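Local coordinates for extracellular solute-binding protein family 5 (Brucella melitensis, PDB 4ONY) that probably captures peptides or related solutes in the periplasm and delivers them to an ABC transporter for uptake, at residues Y349-S363 / D548-H562. Numbering follows the deposited sequence.
Sequences YRRTQSFWEGSQLSS and DRVLISGDYYVPLYH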
ATOM      1  N   TYR A 349     -13.047 -12.503  -8.461  1.00 16.98           N
ATOM      2  CA  TYR A 349     -12.989 -11.578  -7.355  1.00 16.48           C
ATOM      3  C   TYR A 349     -13.716 -12.110  -6.105  1.00 16.95           C
ATOM      4  O   TYR A 349     -14.498 -13.070  -6.161  1.00 16.75           O
ATOM      5  CB  TYR A 349     -13.582 -10.222  -7.733  1.00 16.43           C
ATOM      6  CG  TYR A 349     -12.769  -9.336  -8.633  1.00 16.75           C
ATOM      7  CD1 TYR A 349     -11.577  -8.816  -8.220  1.00 17.37           C
ATOM      8  CD2 TYR A 349     -13.233  -8.966  -9.877  1.00 17.70           C
ATOM      9  CE1 TYR A 349     -10.817  -7.982  -9.019  1.00 17.76           C
ATOM     10  CE2 TYR A 349     -12.506  -8.131 -10.685  1.00 18.05           C
ATOM     11  CZ  TYR A 349     -11.299  -7.649 -10.249  1.00 18.14           C
ATOM     12  OH  TYR A 349     -10.599  -6.834 -11.048  1.00 18.92           O
ATOM     13  N   ARG A 350     -13.416 -11.484  -4.982  1.00 17.12           N
ATOM     14  CA  ARG A 350     -14.105 -11.682  -3.747  1.00 18.59           C
ATOM     15  C   ARG A 350     -14.585 -10.332  -3.286  1.00 16.18           C
ATOM     16  O   ARG A 350     -13.912  -9.295  -3.471  1.00 15.13           O
ATOM     17  CB  ARG A 350     -13.176 -12.320  -2.676  1.00 22.78           C
ATOM     18  CG  ARG A 350     -13.786 -13.517  -1.920  1.00 29.63           C
ATOM     19  CD  ARG A 350     -13.417 -14.949  -2.456  1.00 35.00           C
ATOM     20  NE  ARG A 350     -13.701 -15.141  -3.898  1.00 41.24           N
ATOM     21  CZ  ARG A 350     -13.522 -16.273  -4.613  1.00 43.13           C
ATOM     22  NH1 ARG A 350     -13.767 -16.283  -5.920  1.00 40.32           N
ATOM     23  NH2 ARG A 350     -13.084 -17.391  -4.051  1.00 49.28           N
ATOM     24  N   ARG A 351     -15.727 -10.343  -2.611  1.00 14.95           N
ATOM     25  CA  ARG A 351     -16.340  -9.108  -2.157  1.00 13.91           C
ATOM     26  C   ARG A 351     -15.475  -8.443  -1.079  1.00 13.60           C
ATOM     27  O   ARG A 351     -15.016  -9.096  -0.152  1.00 14.14           O
ATOM     28  CB  ARG A 351     -17.728  -9.391  -1.543  1.00 13.45           C
ATOM     29  CG  ARG A 351     -18.527  -8.106  -1.268  1.00 13.06           C
ATOM     30  CD  ARG A 351     -19.000  -7.413  -2.543  1.00 13.20           C
ATOM     31  NE  ARG A 351     -19.470  -6.035  -2.333  1.00 13.26           N
ATOM     32  CZ  ARG A 351     -20.762  -5.660  -2.160  1.00 13.15           C
ATOM     33  NH1 ARG A 351     -21.748  -6.536  -2.149  1.00 13.21           N
ATOM     34  NH2 ARG A 351     -21.049  -4.379  -2.020  1.00 12.77           N
ATOM     35  N   THR A 352     -15.291  -7.142  -1.185  1.00 13.11           N
ATOM     36  CA  THR A 352     -14.588  -6.380  -0.159  1.00 12.79           C
ATOM     37  C   THR A 352     -15.645  -5.907   0.838  1.00 12.69           C
ATOM     38  O   THR A 352     -16.699  -5.408   0.455  1.00 12.65           O
ATOM     39  CB  THR A 352     -13.869  -5.168  -0.786  1.00 12.73           C
ATOM     40  OG1 THR A 352     -12.825  -5.616  -1.674  1.00 12.50           O
ATOM     41  CG2 THR A 352     -13.286  -4.295   0.297  1.00 12.32           C
ATOM     42  N   GLN A 353     -15.358  -6.055   2.110  1.00 12.78           N
ATOM     43  CA  GLN A 353     -16.286  -5.656   3.163  1.00 13.20           C
ATOM     44  C   GLN A 353     -15.716  -4.586   4.157  1.00 12.46           C
ATOM     45  O   GLN A 353     -16.474  -3.855   4.702  1.00 12.00           O
ATOM     46  CB  GLN A 353     -16.679  -6.886   3.989  1.00 14.44           C
ATOM     47  CG  GLN A 353     -17.203  -8.063   3.185  1.00 15.96           C
ATOM     48  CD  GLN A 353     -17.651  -9.180   4.093  1.00 17.32           C
ATOM     49  OE1 GLN A 353     -18.631  -9.089   4.782  1.00 17.31           O
ATOM     50  NE2 GLN A 353     -16.846 -10.193   4.174  1.00 21.74           N
ATOM     51  N   SER A 354     -14.411  -4.590   4.399  1.00 12.01           N
ATOM     52  CA  SER A 354     -13.749  -3.761   5.405  1.00 11.59           C
ATOM     53  C   SER A 354     -12.753  -2.822   4.716  1.00 11.37           C
ATOM     54  O   SER A 354     -12.208  -3.177   3.664  1.00 11.08           O
ATOM     55  CB  SER A 354     -12.949  -4.683   6.326  1.00 11.41           C
ATOM     56  OG  SER A 354     -12.086  -3.996   7.235  1.00 11.33           O
ATOM     57  N   PHE A 355     -12.460  -1.711   5.375  1.00 11.26           N
ATOM     58  CA  PHE A 355     -11.382  -0.834   4.956  1.00 11.93           C
ATOM     59  C   PHE A 355      -9.998  -1.405   5.304  1.00 11.96           C
ATOM     60  O   PHE A 355      -9.013  -0.832   4.893  1.00 12.24           O
ATOM     61  CB  PHE A 355     -11.594   0.558   5.552  1.00 11.86           C
ATOM     62  CG  PHE A 355     -12.808   1.259   4.993  1.00 12.01           C
ATOM     63  CD1 PHE A 355     -12.708   2.005   3.865  1.00 12.22           C
ATOM     64  CD2 PHE A 355     -14.031   1.123   5.577  1.00 12.75           C
ATOM     65  CE1 PHE A 355     -13.796   2.635   3.333  1.00 12.67           C
ATOM     66  CE2 PHE A 355     -15.152   1.737   5.050  1.00 12.41           C
ATOM     67  CZ  PHE A 355     -15.030   2.509   3.932  1.00 12.32           C
ATOM     68  N   TRP A 356      -9.935  -2.538   6.030  1.00 12.07           N
ATOM     69  CA  TRP A 356      -8.685  -3.265   6.216  1.00 12.40           C
ATOM     70  C   TRP A 356      -8.923  -4.734   5.820  1.00 12.85           C
ATOM     71  O   TRP A 356      -8.432  -5.666   6.452  1.00 13.20           O
ATOM     72  CB  TRP A 356      -8.125  -3.095   7.659  1.00 12.18           C
ATOM     73  CG  TRP A 356      -7.550  -1.707   7.819  1.00 11.80           C
ATOM     74  CD1 TRP A 356      -6.269  -1.299   7.540  1.00 12.11           C
ATOM     75  CD2 TRP A 356      -8.267  -0.525   8.188  1.00 11.50           C
ATOM     76  NE1 TRP A 356      -6.136   0.067   7.720  1.00 11.82           N
ATOM     77  CE2 TRP A 356      -7.344   0.574   8.111  1.00 11.58           C
ATOM     78  CE3 TRP A 356      -9.589  -0.275   8.563  1.00 10.87           C
ATOM     79  CZ2 TRP A 356      -7.707   1.866   8.411  1.00 11.22           C
ATOM     80  CZ3 TRP A 356      -9.954   1.016   8.868  1.00 11.01           C
ATOM     81  CH2 TRP A 356      -9.014   2.090   8.787  1.00 11.07           C
ATOM     82  N   GLU A 357      -9.644  -4.903   4.721  1.00 13.46           N
ATOM     83  CA  GLU A 357     -10.032  -6.197   4.172  1.00 14.23           C
ATOM     84  C   GLU A 357      -8.901  -7.225   4.145  1.00 15.16           C
ATOM     85  O   GLU A 357      -7.831  -6.986   3.591  1.00 15.10           O
ATOM     86  CB  GLU A 357     -10.542  -5.993   2.744  1.00 14.62           C
ATOM     87  CG  GLU A 357     -11.015  -7.246   2.007  1.00 14.97           C
ATOM     88  CD  GLU A 357     -12.188  -7.935   2.668  1.00 15.11           C
ATOM     89  OE1 GLU A 357     -13.044  -7.257   3.245  1.00 14.76           O
ATOM     90  OE2 GLU A 357     -12.269  -9.181   2.602  1.00 15.21           O
ATOM     91  N   GLY A 358      -9.211  -8.389   4.668  1.00 15.89           N
ATOM     92  CA  GLY A 358      -8.329  -9.543   4.626  1.00 17.32           C
ATOM     93  C   GLY A 358      -7.247  -9.538   5.680  1.00 18.15           C
ATOM     94  O   GLY A 358      -6.377 -10.423   5.651  1.00 21.18           O
ATOM     95  N   SER A 359      -7.241  -8.545   6.577  1.00 16.24           N
ATOM     96  CA  SER A 359      -6.208  -8.459   7.592  1.00 15.62           C
ATOM     97  C   SER A 359      -6.807  -8.598   8.983  1.00 15.50           C
ATOM     98  O   SER A 359      -8.005  -8.497   9.171  1.00 14.28           O
ATOM     99  CB  SER A 359      -5.446  -7.125   7.488  1.00 15.47           C
ATOM    100  OG  SER A 359      -6.222  -6.025   7.967  1.00 14.04           O
ATOM    101  N   GLN A 360      -5.935  -8.707   9.966  1.00 15.91           N
ATOM    102  CA  GLN A 360      -6.351  -8.670  11.357  1.00 16.78           C
ATOM    103  C   GLN A 360      -7.003  -7.338  11.770  1.00 15.71           C
ATOM    104  O   GLN A 360      -7.682  -7.309  12.785  1.00 15.63           O
ATOM    105  CB  GLN A 360      -5.164  -8.934  12.296  1.00 18.14           C
ATOM    106  CG  GLN A 360      -4.756 -10.394  12.365  1.00 20.71           C
ATOM    107  CD  GLN A 360      -5.811 -11.293  13.029  1.00 23.51           C
ATOM    108  OE1 GLN A 360      -6.316 -10.992  14.126  1.00 27.94           O
ATOM    109  NE2 GLN A 360      -6.164 -12.369  12.369  1.00 22.48           N
ATOM    110  N   LEU A 361      -6.759  -6.252  11.025  1.00 14.41           N
ATOM    111  CA  LEU A 361      -7.354  -4.953  11.331  1.00 13.68           C
ATOM    112  C   LEU A 361      -8.811  -4.816  10.902  1.00 12.57           C
ATOM    113  O   LEU A 361      -9.460  -3.851  11.240  1.00 12.01           O
ATOM    114  CB  LEU A 361      -6.508  -3.835  10.725  1.00 13.64           C
ATOM    115  CG  LEU A 361      -5.033  -3.774  11.211  1.00 14.11           C
ATOM    116  CD1 LEU A 361      -4.268  -2.620  10.556  1.00 14.18           C
ATOM    117  CD2 LEU A 361      -4.928  -3.617  12.708  1.00 14.29           C
ATOM    118  N   SER A 362      -9.330  -5.752  10.119  1.00 12.50           N
ATOM    119  CA  SER A 362     -10.732  -5.744   9.739  1.00 12.04           C
ATOM    120  C   SER A 362     -11.622  -6.035  10.928  1.00 11.99           C
ATOM    121  O   SER A 362     -11.372  -7.003  11.677  1.00 12.41           O
ATOM    122  CB  SER A 362     -11.005  -6.836   8.685  1.00 12.47           C
ATOM    123  OG  SER A 362     -12.394  -6.945   8.419  1.00 11.92           O
ATOM    124  N   SER A 363     -12.704  -5.261  11.070  1.00 11.62           N
ATOM    125  CA  SER A 363     -13.691  -5.492  12.119  1.00 11.39           C
ATOM    126  C   SER A 363     -14.758  -6.514  11.763  1.00 11.89           C
ATOM    127  O   SER A 363     -15.563  -6.939  12.644  1.00 12.04           O
ATOM    128  CB  SER A 363     -14.412  -4.194  12.450  1.00 11.31           C
ATOM    129  OG  SER A 363     -15.193  -3.751  11.337  1.00 11.21           O
ATOM    130  N   ASP A 548     -12.734   1.179  11.629  1.00 11.43           N
ATOM    131  CA  ASP A 548     -13.395   0.416  10.578  1.00 11.09           C
ATOM    132  C   ASP A 548     -14.910   0.373  10.803  1.00 10.84           C
ATOM    133  O   ASP A 548     -15.704   0.614   9.875  1.00 10.77           O
ATOM    134  CB  ASP A 548     -12.787  -1.000  10.492  1.00 11.35           C
ATOM    135  CG  ASP A 548     -13.198  -1.751   9.245  1.00 11.14           C
ATOM    136  OD1 ASP A 548     -13.175  -1.154   8.170  1.00 11.38           O
ATOM    137  OD2 ASP A 548     -13.439  -2.973   9.324  1.00 12.06           O
ATOM    138  N   ARG A 549     -15.310   0.121  12.039  1.00 10.93           N
ATOM    139  CA  ARG A 549     -16.734  -0.035  12.385  1.00 10.98           C
ATOM    140  C   ARG A 549     -17.497   1.260  12.135  1.00 10.85           C
ATOM    141  O   ARG A 549     -18.601   1.249  11.601  1.00 10.02           O
ATOM    142  CB  ARG A 549     -16.942  -0.468  13.825  1.00 11.26           C
ATOM    143  CG  ARG A 549     -16.440  -1.868  14.148  1.00 11.36           C
ATOM    144  CD  ARG A 549     -16.779  -2.301  15.571  1.00 11.91           C
ATOM    145  NE  ARG A 549     -15.870  -3.361  15.996  1.00 12.17           N
ATOM    146  CZ  ARG A 549     -16.002  -4.653  15.691  1.00 12.01           C
ATOM    147  NH1 ARG A 549     -17.053  -5.129  15.008  1.00 11.43           N
ATOM    148  NH2 ARG A 549     -15.030  -5.469  16.047  1.00 11.85           N
ATOM    149  N   VAL A 550     -16.865   2.374  12.483  1.00 10.78           N
ATOM    150  CA  VAL A 550     -17.505   3.662  12.283  1.00 11.13           C
ATOM    151  C   VAL A 550     -17.661   4.001  10.793  1.00 10.88           C
ATOM    152  O   VAL A 550     -18.712   4.544  10.370  1.00 11.13           O
ATOM    153  CB  VAL A 550     -16.731   4.792  12.999  1.00 11.34           C
ATOM    154  CG1 VAL A 550     -17.364   6.143  12.664  1.00 11.51           C
ATOM    155  CG2 VAL A 550     -16.672   4.550  14.512  1.00 11.39           C
ATOM    156  N   LEU A 551     -16.617   3.696  10.013  1.00 10.38           N
ATOM    157  CA  LEU A 551     -16.603   4.006   8.621  1.00 10.43           C
ATOM    158  C   LEU A 551     -17.612   3.161   7.830  1.00 10.22           C
ATOM    159  O   LEU A 551     -18.365   3.691   6.993  1.00 10.07           O
ATOM    160  CB  LEU A 551     -15.189   3.836   8.045  1.00 10.56           C
ATOM    161  CG  LEU A 551     -14.110   4.780   8.515  1.00 10.97           C
ATOM    162  CD1 LEU A 551     -12.743   4.364   7.963  1.00 11.69           C
ATOM    163  CD2 LEU A 551     -14.399   6.229   8.099  1.00 11.28           C
ATOM    164  N   ILE A 552     -17.656   1.874   8.128  1.00 10.28           N
ATOM    165  CA  ILE A 552     -18.661   0.984   7.551  1.00 10.52           C
ATOM    166  C   ILE A 552     -20.082   1.475   7.892  1.00 11.06           C
ATOM    167  O   ILE A 552     -20.980   1.441   7.035  1.00 10.72           O
ATOM    168  CB  ILE A 552     -18.509  -0.451   8.052  1.00 10.79           C
ATOM    169  CG1 ILE A 552     -17.225  -1.077   7.495  1.00 11.09           C
ATOM    170  CG2 ILE A 552     -19.725  -1.309   7.639  1.00 11.00           C
ATOM    171  CD1 ILE A 552     -16.758  -2.306   8.275  1.00 11.37           C
ATOM    172  N   SER A 553     -20.271   1.919   9.146  1.00 11.21           N
ATOM    173  CA  SER A 553     -21.581   2.322   9.660  1.00 11.40           C
ATOM    174  C   SER A 553     -22.061   3.652   9.077  1.00 11.64           C
ATOM    175  O   SER A 553     -23.228   3.986   9.188  1.00 11.43           O
ATOM    176  CB  SER A 553     -21.577   2.397  11.176  1.00 11.27           C
ATOM    177  OG  SER A 553     -21.350   1.120  11.753  1.00 11.94           O
ATOM    178  N   GLY A 554     -21.164   4.391   8.438  1.00 12.12           N
ATOM    179  CA  GLY A 554     -21.518   5.601   7.747  1.00 12.98           C
ATOM    180  C   GLY A 554     -21.931   5.409   6.285  1.00 13.52           C
ATOM    181  O   GLY A 554     -22.386   6.360   5.661  1.00 14.34           O
ATOM    182  N   ASP A 555     -21.733   4.221   5.730  1.00 13.55           N
ATOM    183  CA  ASP A 555     -21.939   3.989   4.294  1.00 13.71           C
ATOM    184  C   ASP A 555     -21.385   5.154   3.432  1.00 13.37           C
ATOM    185  O   ASP A 555     -22.084   5.757   2.596  1.00 13.09           O
ATOM    186  CB  ASP A 555     -23.408   3.689   3.997  1.00 13.73           C
ATOM    187  CG  ASP A 555     -23.837   2.366   4.577  1.00 14.91           C
ATOM    188  OD1 ASP A 555     -23.608   1.316   3.907  1.00 13.83           O
ATOM    189  OD2 ASP A 555     -24.390   2.370   5.696  1.00 15.71           O
ATOM    190  N   TYR A 556     -20.094   5.433   3.627  1.00 12.42           N
ATOM    191  CA  TYR A 556     -19.415   6.428   2.824  1.00 12.16           C
ATOM    192  C   TYR A 556     -18.971   5.865   1.486  1.00 12.23           C
ATOM    193  O   TYR A 556     -18.945   6.592   0.512  1.00 12.25           O
ATOM    194  CB  TYR A 556     -18.225   6.984   3.600  1.00 11.83           C
ATOM    195  CG  TYR A 556     -18.620   7.644   4.916  1.00 11.69           C
ATOM    196  CD1 TYR A 556     -19.428   8.757   4.922  1.00 11.90           C
ATOM    197  CD2 TYR A 556     -18.193   7.158   6.114  1.00 11.60           C
ATOM    198  CE1 TYR A 556     -19.805   9.377   6.085  1.00 12.12           C
ATOM    199  CE2 TYR A 556     -18.532   7.778   7.293  1.00 11.80           C
ATOM    200  CZ  TYR A 556     -19.328   8.888   7.293  1.00 12.12           C
ATOM    201  OH  TYR A 556     -19.695   9.469   8.490  1.00 11.87           O
ATOM    202  N   TYR A 557     -18.631   4.572   1.472  1.00 12.27           N
ATOM    203  CA  TYR A 557     -18.303   3.806   0.296  1.00 12.63           C
ATOM    204  C   TYR A 557     -19.321   2.684   0.142  1.00 13.26           C
ATOM    205  O   TYR A 557     -19.894   2.210   1.137  1.00 14.83           O
ATOM    206  CB  TYR A 557     -16.920   3.171   0.419  1.00 12.71           C
ATOM    207  CG  TYR A 557     -15.717   4.073   0.167  1.00 13.23           C
ATOM    208  CD1 TYR A 557     -15.590   5.289   0.789  1.00 13.70           C
ATOM    209  CD2 TYR A 557     -14.704   3.685  -0.682  1.00 13.70           C
ATOM    210  CE1 TYR A 557     -14.469   6.077   0.587  1.00 14.87           C
ATOM    211  CE2 TYR A 557     -13.606   4.481  -0.894  1.00 14.52           C
ATOM    212  CZ  TYR A 557     -13.498   5.666  -0.255  1.00 14.80           C
ATOM    213  OH  TYR A 557     -12.432   6.469  -0.460  1.00 17.73           O
ATOM    214  N   VAL A 558     -19.584   2.279  -1.102  1.00 12.47           N
ATOM    215  CA  VAL A 558     -20.201   0.989  -1.395  1.00 12.31           C
ATOM    216  C   VAL A 558     -18.989   0.120  -1.753  1.00 12.14           C
ATOM    217  O   VAL A 558     -18.407   0.269  -2.818  1.00 11.58           O
ATOM    218  CB  VAL A 558     -21.129   1.026  -2.603  1.00 12.66           C
ATOM    219  CG1 VAL A 558     -21.774  -0.331  -2.824  1.00 13.00           C
ATOM    220  CG2 VAL A 558     -22.186   2.129  -2.437  1.00 13.30           C
ATOM    221  N   PRO A 559     -18.582  -0.754  -0.843  1.00 12.13           N
ATOM    222  CA  PRO A 559     -17.346  -1.503  -1.071  1.00 12.32           C
ATOM    223  C   PRO A 559     -17.542  -2.503  -2.220  1.00 12.80           C
ATOM    224  O   PRO A 559     -18.582  -3.180  -2.300  1.00 12.89           O
ATOM    225  CB  PRO A 559     -17.109  -2.166   0.285  1.00 12.34           C
ATOM    226  CG  PRO A 559     -18.486  -2.392   0.851  1.00 12.58           C
ATOM    227  CD  PRO A 559     -19.298  -1.195   0.372  1.00 12.34           C
ATOM    228  N   LEU A 560     -16.540  -2.628  -3.096  1.00 12.84           N
ATOM    229  CA  LEU A 560     -16.668  -3.469  -4.274  1.00 12.79           C
ATOM    230  C   LEU A 560     -15.945  -4.784  -4.058  1.00 13.05           C
ATOM    231  O   LEU A 560     -16.494  -5.652  -3.378  1.00 13.02           O
ATOM    232  CB  LEU A 560     -16.203  -2.703  -5.517  1.00 13.23           C
ATOM    233  CG  LEU A 560     -17.138  -1.559  -5.927  1.00 13.33           C
ATOM    234  CD1 LEU A 560     -16.614  -0.699  -7.085  1.00 13.31           C
ATOM    235  CD2 LEU A 560     -18.513  -2.103  -6.255  1.00 13.99           C
ATOM    236  N   TYR A 561     -14.719  -4.938  -4.573  1.00 12.93           N
ATOM    237  CA  TYR A 561     -14.096  -6.229  -4.650  1.00 13.90           C
ATOM    238  C   TYR A 561     -12.591  -6.137  -4.847  1.00 14.19           C
ATOM    239  O   TYR A 561     -12.041  -5.080  -5.182  1.00 14.52           O
ATOM    240  CB  TYR A 561     -14.734  -7.050  -5.792  1.00 14.96           C
ATOM    241  CG  TYR A 561     -14.888  -6.227  -7.052  1.00 15.67           C
ATOM    242  CD1 TYR A 561     -13.785  -5.897  -7.834  1.00 16.26           C
ATOM    243  CD2 TYR A 561     -16.105  -5.748  -7.415  1.00 15.57           C
ATOM    244  CE1 TYR A 561     -13.920  -5.104  -8.963  1.00 17.42           C
ATOM    245  CE2 TYR A 561     -16.249  -5.002  -8.547  1.00 17.04           C
ATOM    246  CZ  TYR A 561     -15.161  -4.674  -9.309  1.00 17.16           C
ATOM    247  OH  TYR A 561     -15.357  -3.911 -10.418  1.00 18.58           O
ATOM    248  N   HIS A 562     -11.946  -7.258  -4.610  1.00 14.54           N
ATOM    249  CA  HIS A 562     -10.500  -7.375  -4.623  1.00 15.06           C
ATOM    250  C   HIS A 562     -10.168  -8.804  -5.004  1.00 15.60           C
ATOM    251  O   HIS A 562     -11.043  -9.705  -4.937  1.00 16.14           O
ATOM    252  CB  HIS A 562      -9.937  -7.075  -3.216  1.00 14.82           C
ATOM    253  CG  HIS A 562     -10.326  -8.082  -2.187  1.00 14.52           C
ATOM    254  ND1 HIS A 562     -11.568  -8.092  -1.577  1.00 14.77           N
ATOM    255  CD2 HIS A 562      -9.671  -9.161  -1.702  1.00 15.20           C
ATOM    256  CE1 HIS A 562     -11.674  -9.150  -0.789  1.00 14.74           C
ATOM    257  NE2 HIS A 562     -10.530  -9.805  -0.832  1.00 15.32           N
TER
HETATM  258  O   HOH W   1     -11.323  -3.665  -2.544  1.00 18.02           O
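Phe355 is the bump of this contact, and the hollow that takes it lies where helix 537-553 turns into strand 557-562. Leu551 CD1 lies over one face of the Phe355 ring, toward the rim, while Leu551 CB comes within 3.7 Å of Phe355 CE2; the far edge of the ring points at the face of Tyr557 in an edge-to-face pair, planes 81° apart. Met310 of strand 310-315 touches both side chains. A second, polar hollow runs the other way: Asp548, its CG anti to the backbone N (chi1 -167°), pushes its carboxylate into the curl of 354-363. There OD2 takes three bonds, from Ser354 OG at 2.7 Å, Ser363 OG and Ser363 N, the two hydroxyls reaching it from opposite faces of the carboxylate, with Ser363 N closer to its plane, on the anti side; OD1 receives Phe355 N on its syn side. Ser363 CB sits over the guanidinium face of Arg549, whose charge is paired with Glu372.

At the other end, 350-351 adds an edge strand to the mixed sheet, Arg350 and His562 forming an antiparallel hydrogen-bonded pair. Tyr349 lays its ring over CD1 of Tyr561, the planes inclined by 37°. The His562 imidazole meets Thr352 at its edge and Glu357 over one face: its ND1 donates to Thr352 OG1 (2.8 Å), and Glu357 CG makes a CH-pi contact. A water bridges that same hydroxyl to Tyr561 O. Beyond the pair, Arg351, bent at chi2, grips Pro559 O side-on through NE and NH2, NH2 at 2.8 Å.

Chemistry thus divides the work: aromatic and aliphatic side chains seat the loop, whereas Asp548, buried and served by four donors, ties both ends of the 354-363 curl to the helix, an arrangement consistent with a carboxylate that stays ionised.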